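Local coordinates for lipoprotein (Burkholderia cenocepacia, PDB 4QHQ) that binds methionine and, as a lipoprotein of the NlpA family, probably serves as the substrate-capturing component of an ABC transporter, at residues Thr78-Ile83 and Glu191-Pro196; Val14-Gln19 and Val32-Asp37; Gly99-Val104 and Ser164-Ala169. All coordinates share one frame; numbering follows the deposited sequence.

Interaction 1: Thr78-Ile83 and Glu191-Pro196; sequences TYISPI and ESLTSP. With MET (methionine), chain B.
Ile80, Pro82 and Ile83 pack against Glu191, Leu193 and Ser195 where two chain crossings lie side by side between the lobes of this periplasmic binding protein fold. One crossing leaves strand 72-80 of the six-stranded sheet for strand 84-86 of the other; the second returns from strand 189-190 to strand 199-204. Such paired crossings form the hinge region of these binding proteins.

Two hydrogen bonds clamp the Ile83 end. Glu191 N donates to Ile83 O (3.0 Å, N-H...O 167°), and Ile83 N donates back to Glu191 OE1 (3.1 Å). Glu191 holds CG anti to its backbone N (chi1 -175°) and runs on extended, bringing CD alongside Ile83; the Ile83 N-H meets OE1 from above the carboxylate plane. OE1 also forms a salt bridge with Arg113, whose other terminal nitrogen binds the methionine, which is consistent with Glu191 acting in the second shell to position this ligand-holding arginine.

On the ligand side, Ser81 turns its CB away from 191-196, and its OG lies 3.2 Å from O of the bound methionine. Tyr79 OH is hydrogen-bonded to Asp11 near the ligand's amino group.

An apolar patch lies beside these bonds: Leu193 brings one methyl to both neighbours, CD2 lying 3.5 Å from Pro82 CG and 3.7 Å from Ile80 CG2. Separately, the Ile80 CD1 methyl stops 3.5 Å from the hydroxyl oxygen Ser195 OG.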
loop_
_atom_site.group_PDB
_atom_site.type_symbol
_atom_site.label_atom_id
_atom_site.label_comp_id
_atom_site.label_asym_id
_atom_site.label_seq_id
_atom_site.Cartn_x
_atom_site.Cartn_y
_atom_site.Cartn_z
ATOM N N THR A 78 9.009 -1.304 6.812
ATOM C CA THR A 78 9.000 -2.697 6.396
ATOM C C THR A 78 9.519 -2.861 4.961
ATOM O O THR A 78 10.657 -3.263 4.751
ATOM C CB THR A 78 7.595 -3.296 6.565
ATOM O OG1 THR A 78 6.630 -2.458 5.922
ATOM C CG2 THR A 78 7.231 -3.384 8.041
ATOM N N TYR A 79 8.687 -2.516 3.977
ATOM C CA TYR A 79 9.098 -2.560 2.577
ATOM C C TYR A 79 8.383 -1.448 1.840
ATOM O O TYR A 79 7.384 -0.919 2.323
ATOM C CB TYR A 79 8.735 -3.902 1.931
ATOM C CG TYR A 79 7.259 -4.140 1.875
ATOM C CD1 TYR A 79 6.489 -3.671 0.813
ATOM C CD2 TYR A 79 6.612 -4.830 2.892
ATOM C CE1 TYR A 79 5.126 -3.877 0.776
ATOM C CE2 TYR A 79 5.252 -5.048 2.859
ATOM C CZ TYR A 79 4.511 -4.569 1.789
ATOM O OH TYR A 79 3.152 -4.789 1.744
ATOM N N ILE A 80 8.889 -1.134 0.646
ATOM C CA ILE A 80 8.223 -0.231 -0.279
ATOM C C ILE A 80 7.853 -1.020 -1.537
ATOM O O ILE A 80 8.551 -1.965 -1.932
ATOM C CB ILE A 80 9.122 0.990 -0.603
ATOM C CG1 ILE A 80 8.355 2.065 -1.379
ATOM C CG2 ILE A 80 10.392 0.563 -1.341
ATOM C CD1 ILE A 80 9.052 3.416 -1.373
ATOM N N SER A 81 6.728 -0.660 -2.142
ATOM C CA SER A 81 6.240 -1.407 -3.288
ATOM C C SER A 81 5.620 -0.449 -4.289
ATOM O O SER A 81 4.427 -0.145 -4.194
ATOM C CB SER A 81 5.224 -2.463 -2.852
ATOM O OG SER A 81 4.136 -1.869 -2.177
ATOM N N PRO A 82 6.426 0.023 -5.242
ATOM C CA PRO A 82 5.964 0.978 -6.262
ATOM C C PRO A 82 4.645 0.555 -6.904
ATOM O O PRO A 82 4.487 -0.585 -7.342
ATOM C CB PRO A 82 7.099 0.954 -7.284
ATOM C CG PRO A 82 8.313 0.694 -6.446
ATOM C CD PRO A 82 7.840 -0.330 -5.438
ATOM N N ILE A 83 3.698 1.479 -6.931
ATOM C CA ILE A 83 2.378 1.169 -7.440
ATOM C C ILE A 83 2.407 1.160 -8.965
ATOM O O ILE A 83 3.106 1.960 -9.605
ATOM C CB ILE A 83 1.320 2.138 -6.866
ATOM C CG1 ILE A 83 -0.096 1.585 -7.058
ATOM C CG2 ILE A 83 1.476 3.540 -7.389
ATOM C CD1 ILE A 83 -1.133 2.256 -6.153
ATOM N N GLU A 191 5.468 3.445 -10.565
ATOM C CA GLU A 191 5.944 4.513 -9.694
ATOM C C GLU A 191 7.426 4.327 -9.381
ATOM O O GLU A 191 7.941 3.201 -9.396
ATOM C CB GLU A 191 5.143 4.426 -8.407
ATOM C CG GLU A 191 5.349 5.487 -7.370
ATOM C CD GLU A 191 4.512 5.154 -6.143
ATOM O OE1 GLU A 191 4.726 4.061 -5.569
ATOM O OE2 GLU A 191 3.621 5.953 -5.779
ATOM N N SER A 192 8.107 5.427 -9.085
ATOM C CA SER A 192 9.511 5.373 -8.693
ATOM C C SER A 192 9.680 4.887 -7.263
ATOM O O SER A 192 8.815 5.100 -6.420
ATOM C CB SER A 192 10.142 6.753 -8.799
ATOM O OG SER A 192 11.527 6.693 -8.493
ATOM N N LEU A 193 10.824 4.274 -6.987
ATOM C CA LEU A 193 11.180 3.888 -5.626
ATOM C C LEU A 193 11.453 5.088 -4.722
ATOM O O LEU A 193 11.518 4.943 -3.499
ATOM C CB LEU A 193 12.399 2.961 -5.630
ATOM C CG LEU A 193 12.104 1.506 -6.001
ATOM C CD1 LEU A 193 13.382 0.800 -6.421
ATOM C CD2 LEU A 193 11.430 0.778 -4.839
ATOM N N THR A 194 11.637 6.263 -5.317
ATOM C CA THR A 194 11.871 7.482 -4.547
ATOM C C THR A 194 10.539 8.158 -4.268
ATOM O O THR A 194 10.288 9.280 -4.713
ATOM C CB THR A 194 12.766 8.470 -5.299
ATOM O OG1 THR A 194 12.133 8.827 -6.532
ATOM C CG2 THR A 194 14.123 7.850 -5.582
ATOM N N SER A 195 9.677 7.444 -3.559
ATOM C CA SER A 195 8.353 7.930 -3.204
ATOM C C SER A 195 8.232 7.904 -1.682
ATOM O O SER A 195 9.062 7.298 -0.996
ATOM C CB SER A 195 7.286 7.022 -3.809
ATOM O OG SER A 195 7.093 5.882 -2.983
ATOM N N PRO A 196 7.192 8.552 -1.143
ATOM C CA PRO A 196 7.031 8.539 0.317
ATOM C C PRO A 196 6.235 7.337 0.828
ATOM O O PRO A 196 5.774 7.378 1.962
ATOM C CB PRO A 196 6.245 9.822 0.585
ATOM C CG PRO A 196 5.429 10.010 -0.658
ATOM C CD PRO A 196 6.301 9.534 -1.792
HETATM N N MET B . 0.959 -2.172 0.812
HETATM C CA MET B . 0.224 -1.027 0.271
HETATM C C MET B . 1.101 -0.209 -0.650
HETATM O O MET B . 2.270 -0.011 -0.338
HETATM C CB MET B . -0.295 -0.163 1.427
HETATM C CG MET B . -1.128 1.052 0.977
HETATM S SD MET B . -1.663 2.068 2.371
HETATM C CE MET B . -2.818 0.968 3.195
HETATM O OXT MET B . 0.665 0.239 -1.724
#

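Interaction 2: Val14-Gln19 and Val32-Asp37; sequences VWQVVQ and VIEFND
Trp15 and Val32 meet inside a beta-alpha-beta unit, in which helix 10-26 links the parallel neighbours 2-7 and 30-35 and packs back over the second strand. The short helical segment 14-19 runs nearly antiparallel to strand 32-35, at 169°, with 9.8 Å between the axes.

Val32 carries most of the strand's side of the contact. Both its methyls face the first carbon of the tryptophan side chain: Trp15 CB is 3.9 Å from both Val32 CG1 and Val32 CG2. The indole then leads away from the strand segment, and one of its faces is covered from within the helix by Val18 CB, 3.6 Å above the plane and offset toward the rim. Gln19, its chain extended, lays its side chain against Val32.

At the solvent side the contact turns polar and is bridged by water. Gln16 is bent at chi2 (-50°), which swings CD toward the strand; its NE2 donates to the water at 3.1 Å and also to Ser12 O within the same helix. The water donates in turn to Glu34 OE2, at 2.7 Å, and weakly to Val32 O. Gln16 NE2 and Glu34 OE2 are 4.2 Å apart, too far for a direct bond, and the water bridges them.

Deeper in, Trp15 NE1 is hydrogen-bonded to Ser54 of strand 52-57; its side chain touches Val4 and Thr6 of strand 2-7, and its ring meets that of Tyr220 of helix 211-220. Val14 and Val18 touch Val225, so helix 10-26 packs against the sheet with helices 211-220 and 223-233 as neighbours.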
loop_
_atom_site.group_PDB
_atom_site.type_symbol
_atom_site.label_atom_id
_atom_site.label_comp_id
_atom_site.label_asym_id
_atom_site.label_seq_id
_atom_site.Cartn_x
_atom_site.Cartn_y
_atom_site.Cartn_z
ATOM N N VAL A 14 4.655 -12.663 4.310
ATOM C CA VAL A 14 5.838 -12.161 5.004
ATOM C C VAL A 14 5.745 -12.400 6.500
ATOM O O VAL A 14 6.722 -12.812 7.153
ATOM C CB VAL A 14 6.040 -10.646 4.749
ATOM C CG1 VAL A 14 7.161 -10.080 5.642
ATOM C CG2 VAL A 14 6.330 -10.402 3.275
ATOM N N TRP A 15 4.555 -12.179 7.043
ATOM C CA TRP A 15 4.375 -12.322 8.482
ATOM C C TRP A 15 4.486 -13.750 9.005
ATOM O O TRP A 15 4.786 -13.937 10.179
ATOM C CB TRP A 15 3.109 -11.610 8.964
ATOM C CG TRP A 15 3.422 -10.187 9.236
ATOM C CD1 TRP A 15 3.339 -9.133 8.361
ATOM C CD2 TRP A 15 3.965 -9.661 10.442
ATOM N NE1 TRP A 15 3.774 -7.981 8.972
ATOM C CE2 TRP A 15 4.171 -8.283 10.254
ATOM C CE3 TRP A 15 4.303 -10.227 11.672
ATOM C CZ2 TRP A 15 4.677 -7.456 11.254
ATOM C CZ3 TRP A 15 4.810 -9.407 12.666
ATOM C CH2 TRP A 15 4.992 -8.039 12.451
ATOM N N GLN A 16 4.298 -14.749 8.145
ATOM C CA GLN A 16 4.592 -16.121 8.542
ATOM C C GLN A 16 6.085 -16.265 8.842
ATOM O O GLN A 16 6.474 -16.951 9.794
ATOM C CB GLN A 16 4.144 -17.130 7.478
ATOM C CG GLN A 16 2.699 -16.985 7.008
ATOM C CD GLN A 16 1.695 -16.905 8.144
ATOM O OE1 GLN A 16 1.643 -17.780 9.011
ATOM N NE2 GLN A 16 0.887 -15.854 8.143
ATOM N N VAL A 17 6.919 -15.599 8.048
ATOM C CA VAL A 17 8.354 -15.612 8.304
ATOM C C VAL A 17 8.680 -14.807 9.565
ATOM O O VAL A 17 9.462 -15.250 10.406
ATOM C CB VAL A 17 9.158 -15.073 7.105
ATOM C CG1 VAL A 17 10.661 -15.171 7.375
ATOM C CG2 VAL A 17 8.790 -15.840 5.837
ATOM N N VAL A 18 8.081 -13.625 9.694
ATOM C CA VAL A 18 8.362 -12.784 10.850
ATOM C C VAL A 18 7.958 -13.512 12.136
ATOM O O VAL A 18 8.656 -13.447 13.156
ATOM C CB VAL A 18 7.617 -11.443 10.782
ATOM C CG1 VAL A 18 8.009 -10.576 11.970
ATOM C CG2 VAL A 18 7.915 -10.713 9.470
ATOM N N GLN A 19 6.827 -14.210 12.081
ATOM C CA GLN A 19 6.340 -14.990 13.216
ATOM C C GLN A 19 7.387 -15.996 13.673
ATOM O O GLN A 19 7.638 -16.148 14.877
ATOM C CB GLN A 19 5.050 -15.711 12.827
ATOM C CG GLN A 19 4.431 -16.565 13.920
ATOM C CD GLN A 19 3.119 -17.184 13.475
ATOM O OE1 GLN A 19 2.048 -16.809 13.954
ATOM N NE2 GLN A 19 3.195 -18.129 12.543
ATOM N N VAL A 32 -0.720 -13.770 13.862
ATOM C CA VAL A 32 -0.988 -12.950 12.692
ATOM C C VAL A 32 -2.475 -12.962 12.400
ATOM O O VAL A 32 -3.053 -14.003 12.081
ATOM C CB VAL A 32 -0.194 -13.454 11.480
ATOM C CG1 VAL A 32 -0.438 -12.567 10.272
ATOM C CG2 VAL A 32 1.282 -13.490 11.810
ATOM N N ILE A 33 -3.092 -11.793 12.539
ATOM C CA ILE A 33 -4.524 -11.632 12.328
ATOM C C ILE A 33 -4.732 -10.994 10.962
ATOM O O ILE A 33 -4.298 -9.874 10.735
ATOM C CB ILE A 33 -5.148 -10.709 13.384
ATOM C CG1 ILE A 33 -4.792 -11.194 14.794
ATOM C CG2 ILE A 33 -6.669 -10.657 13.229
ATOM C CD1 ILE A 33 -5.087 -12.654 15.022
ATOM N N GLU A 34 -5.416 -11.699 10.069
ATOM C CA GLU A 34 -5.582 -11.239 8.698
ATOM C C GLU A 34 -6.876 -10.471 8.460
ATOM O O GLU A 34 -7.939 -10.830 8.969
ATOM C CB GLU A 34 -5.461 -12.425 7.740
ATOM C CG GLU A 34 -4.148 -13.179 7.916
ATOM C CD GLU A 34 -3.900 -14.202 6.826
ATOM O OE1 GLU A 34 -4.504 -14.078 5.739
ATOM O OE2 GLU A 34 -3.092 -15.129 7.059
ATOM N N PHE A 35 -6.765 -9.407 7.672
ATOM C CA PHE A 35 -7.899 -8.593 7.277
ATOM C C PHE A 35 -7.923 -8.595 5.760
ATOM O O PHE A 35 -6.880 -8.731 5.116
ATOM C CB PHE A 35 -7.747 -7.164 7.804
ATOM C CG PHE A 35 -7.810 -7.059 9.299
ATOM C CD1 PHE A 35 -6.686 -7.298 10.074
ATOM C CD2 PHE A 35 -8.992 -6.724 9.932
ATOM C CE1 PHE A 35 -6.733 -7.198 11.452
ATOM C CE2 PHE A 35 -9.057 -6.630 11.320
ATOM C CZ PHE A 35 -7.925 -6.874 12.085
ATOM N N ASN A 36 -9.106 -8.435 5.183
ATOM C CA ASN A 36 -9.251 -8.530 3.743
ATOM C C ASN A 36 -8.905 -7.237 3.020
ATOM O O ASN A 36 -8.547 -7.267 1.845
ATOM C CB ASN A 36 -10.669 -8.961 3.375
ATOM N N ASP A 37 -9.031 -6.106 3.711
ATOM C CA ASP A 37 -8.725 -4.814 3.097
ATOM C C ASP A 37 -8.117 -3.821 4.098
ATOM O O ASP A 37 -7.801 -4.194 5.226
ATOM C CB ASP A 37 -9.945 -4.235 2.365
ATOM C CG ASP A 37 -11.143 -4.024 3.278
ATOM O OD1 ASP A 37 -10.952 -3.721 4.480
ATOM O OD2 ASP A 37 -12.285 -4.161 2.790
HETATM O O HOH W 1 -1.898 -15.583 9.382
#

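Interaction 3: Gly99-Val104 and Ser164-Ala169; sequences GAKLAV and SDVDAA
Lys101 and Asp167 grip one another through backbone and side chain alike. Asp167 has CG beside its own backbone N (chi1 -60°), and its OD2 takes the Lys101 N-H at 2.8 Å, approached on the anti side of the carboxylate and 22° out of its plane. In return Asp167 N donates to Lys101 O at 2.7 Å, and Ala168 N adds a weak bond to that same oxygen. The lysine side chain runs past Val166 toward Asp165: a bend at chi3 (53°) turns CE toward the loop, and NZ donates to Asp165 O at 2.9 Å.

Beyond this pair the chains become neighbouring parallel strands, 101-105 and 168-171, in the five-stranded sheet of one lobe of the periplasmic binding protein fold. Ala103 N donates to Ala168 O at 3.1 Å, while Leu102 CA brings a C-H to that oxygen. Ala103 CB packs against both Ala169 CB and Val166 CG1 on one face of the sheet. On the other, where helix 108-120 lies over Leu102, the methyl Leu102 CD2 sits 3.6 Å from Ala168 CB.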
loop_
_atom_site.group_PDB
_atom_site.type_symbol
_atom_site.label_atom_id
_atom_site.label_comp_id
_atom_site.label_asym_id
_atom_site.label_seq_id
_atom_site.Cartn_x
_atom_site.Cartn_y
_atom_site.Cartn_z
ATOM N N GLY A 99 -11.627 8.947 -24.354
ATOM C CA GLY A 99 -12.714 8.549 -23.486
ATOM C C GLY A 99 -12.440 7.249 -22.751
ATOM O O GLY A 99 -13.367 6.623 -22.241
ATOM N N ALA A 100 -11.174 6.837 -22.722
ATOM C CA ALA A 100 -10.769 5.607 -22.049
ATOM C C ALA A 100 -11.207 5.611 -20.596
ATOM O O ALA A 100 -11.175 6.649 -19.934
ATOM C CB ALA A 100 -9.268 5.429 -22.124
ATOM N N LYS A 101 -11.604 4.441 -20.110
ATOM C CA LYS A 101 -12.011 4.272 -18.720
ATOM C C LYS A 101 -10.819 3.836 -17.885
ATOM O O LYS A 101 -10.172 2.841 -18.207
ATOM C CB LYS A 101 -13.079 3.186 -18.619
ATOM C CG LYS A 101 -14.474 3.604 -19.049
ATOM C CD LYS A 101 -15.480 2.483 -18.777
ATOM C CE LYS A 101 -15.420 2.009 -17.325
ATOM N NZ LYS A 101 -16.370 0.882 -17.057
ATOM N N LEU A 102 -10.527 4.580 -16.823
ATOM C CA LEU A 102 -9.504 4.180 -15.863
ATOM C C LEU A 102 -10.146 3.989 -14.502
ATOM O O LEU A 102 -11.232 4.506 -14.235
ATOM C CB LEU A 102 -8.407 5.238 -15.745
ATOM C CG LEU A 102 -7.644 5.645 -17.002
ATOM C CD1 LEU A 102 -6.400 6.446 -16.644
ATOM C CD2 LEU A 102 -7.282 4.425 -17.813
ATOM N N ALA A 103 -9.481 3.234 -13.647
ATOM C CA ALA A 103 -9.925 3.081 -12.275
ATOM C C ALA A 103 -8.741 3.312 -11.346
ATOM O O ALA A 103 -7.619 2.887 -11.641
ATOM C CB ALA A 103 -10.527 1.703 -12.064
ATOM N N VAL A 104 -9.000 4.032 -10.257
ATOM C CA VAL A 104 -7.994 4.286 -9.225
ATOM C C VAL A 104 -8.596 4.022 -7.836
ATOM O O VAL A 104 -9.825 3.991 -7.690
ATOM C CB VAL A 104 -7.459 5.747 -9.289
ATOM C CG1 VAL A 104 -6.787 6.021 -10.633
ATOM C CG2 VAL A 104 -8.562 6.751 -9.008
ATOM N N SER A 164 -11.324 -6.328 -16.371
ATOM C CA SER A 164 -11.982 -6.714 -17.622
ATOM C C SER A 164 -12.873 -5.605 -18.184
ATOM O O SER A 164 -13.217 -5.613 -19.368
ATOM C CB SER A 164 -12.799 -7.999 -17.450
ATOM O OG SER A 164 -13.856 -7.823 -16.518
ATOM N N ASP A 165 -13.217 -4.640 -17.335
ATOM C CA ASP A 165 -14.214 -3.631 -17.682
ATOM C C ASP A 165 -13.676 -2.198 -17.679
ATOM O O ASP A 165 -14.457 -1.240 -17.718
ATOM C CB ASP A 165 -15.414 -3.721 -16.726
ATOM C CG ASP A 165 -16.296 -4.928 -16.993
ATOM O OD1 ASP A 165 -15.785 -5.947 -17.506
ATOM O OD2 ASP A 165 -17.512 -4.859 -16.700
ATOM N N VAL A 166 -12.356 -2.044 -17.632
ATOM C CA VAL A 166 -11.736 -0.726 -17.753
ATOM C C VAL A 166 -10.555 -0.824 -18.701
ATOM O O VAL A 166 -10.095 -1.919 -19.033
ATOM C CB VAL A 166 -11.236 -0.167 -16.396
ATOM C CG1 VAL A 166 -12.391 0.012 -15.417
ATOM C CG2 VAL A 166 -10.170 -1.069 -15.804
ATOM N N ASP A 167 -10.061 0.323 -19.142
ATOM C CA ASP A 167 -8.918 0.317 -20.045
ATOM C C ASP A 167 -7.578 0.256 -19.319
ATOM O O ASP A 167 -6.600 -0.254 -19.864
ATOM C CB ASP A 167 -9.015 1.489 -21.012
ATOM C CG ASP A 167 -10.265 1.411 -21.843
ATOM O OD1 ASP A 167 -10.500 0.325 -22.411
ATOM O OD2 ASP A 167 -11.029 2.397 -21.888
ATOM N N ALA A 168 -7.543 0.746 -18.082
ATOM C CA ALA A 168 -6.380 0.585 -17.226
ATOM C C ALA A 168 -6.798 0.860 -15.789
ATOM O O ALA A 168 -7.803 1.520 -15.539
ATOM C CB ALA A 168 -5.247 1.519 -17.645
ATOM N N ALA A 169 -6.018 0.353 -14.844
ATOM C CA ALA A 169 -6.266 0.630 -13.435
ATOM C C ALA A 169 -4.954 0.788 -12.701
ATOM O O ALA A 169 -3.984 0.108 -13.013
ATOM C CB ALA A 169 -7.076 -0.486 -12.795
#

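In the fold
The three contacts are distributed over both lobes and the crossings between them. Interaction 2 comes first in the chain and belongs to the lobe built on the six-stranded sheet, at its edge strand 30-35. Interaction 1 also reaches that sheet, through strand 72-80, and its centre is about 20 Å from that of interaction 2. Interaction 3 lies in the other lobe, its centre about 23 Å from that of interaction 1 and about 31 Å from that of interaction 2. Along the chain, 99-104 and 164-169 fall between the two segments of interaction 1, whose crossings thus lead into and out of the second lobe. Methionine binds beside those crossings, between the lobes.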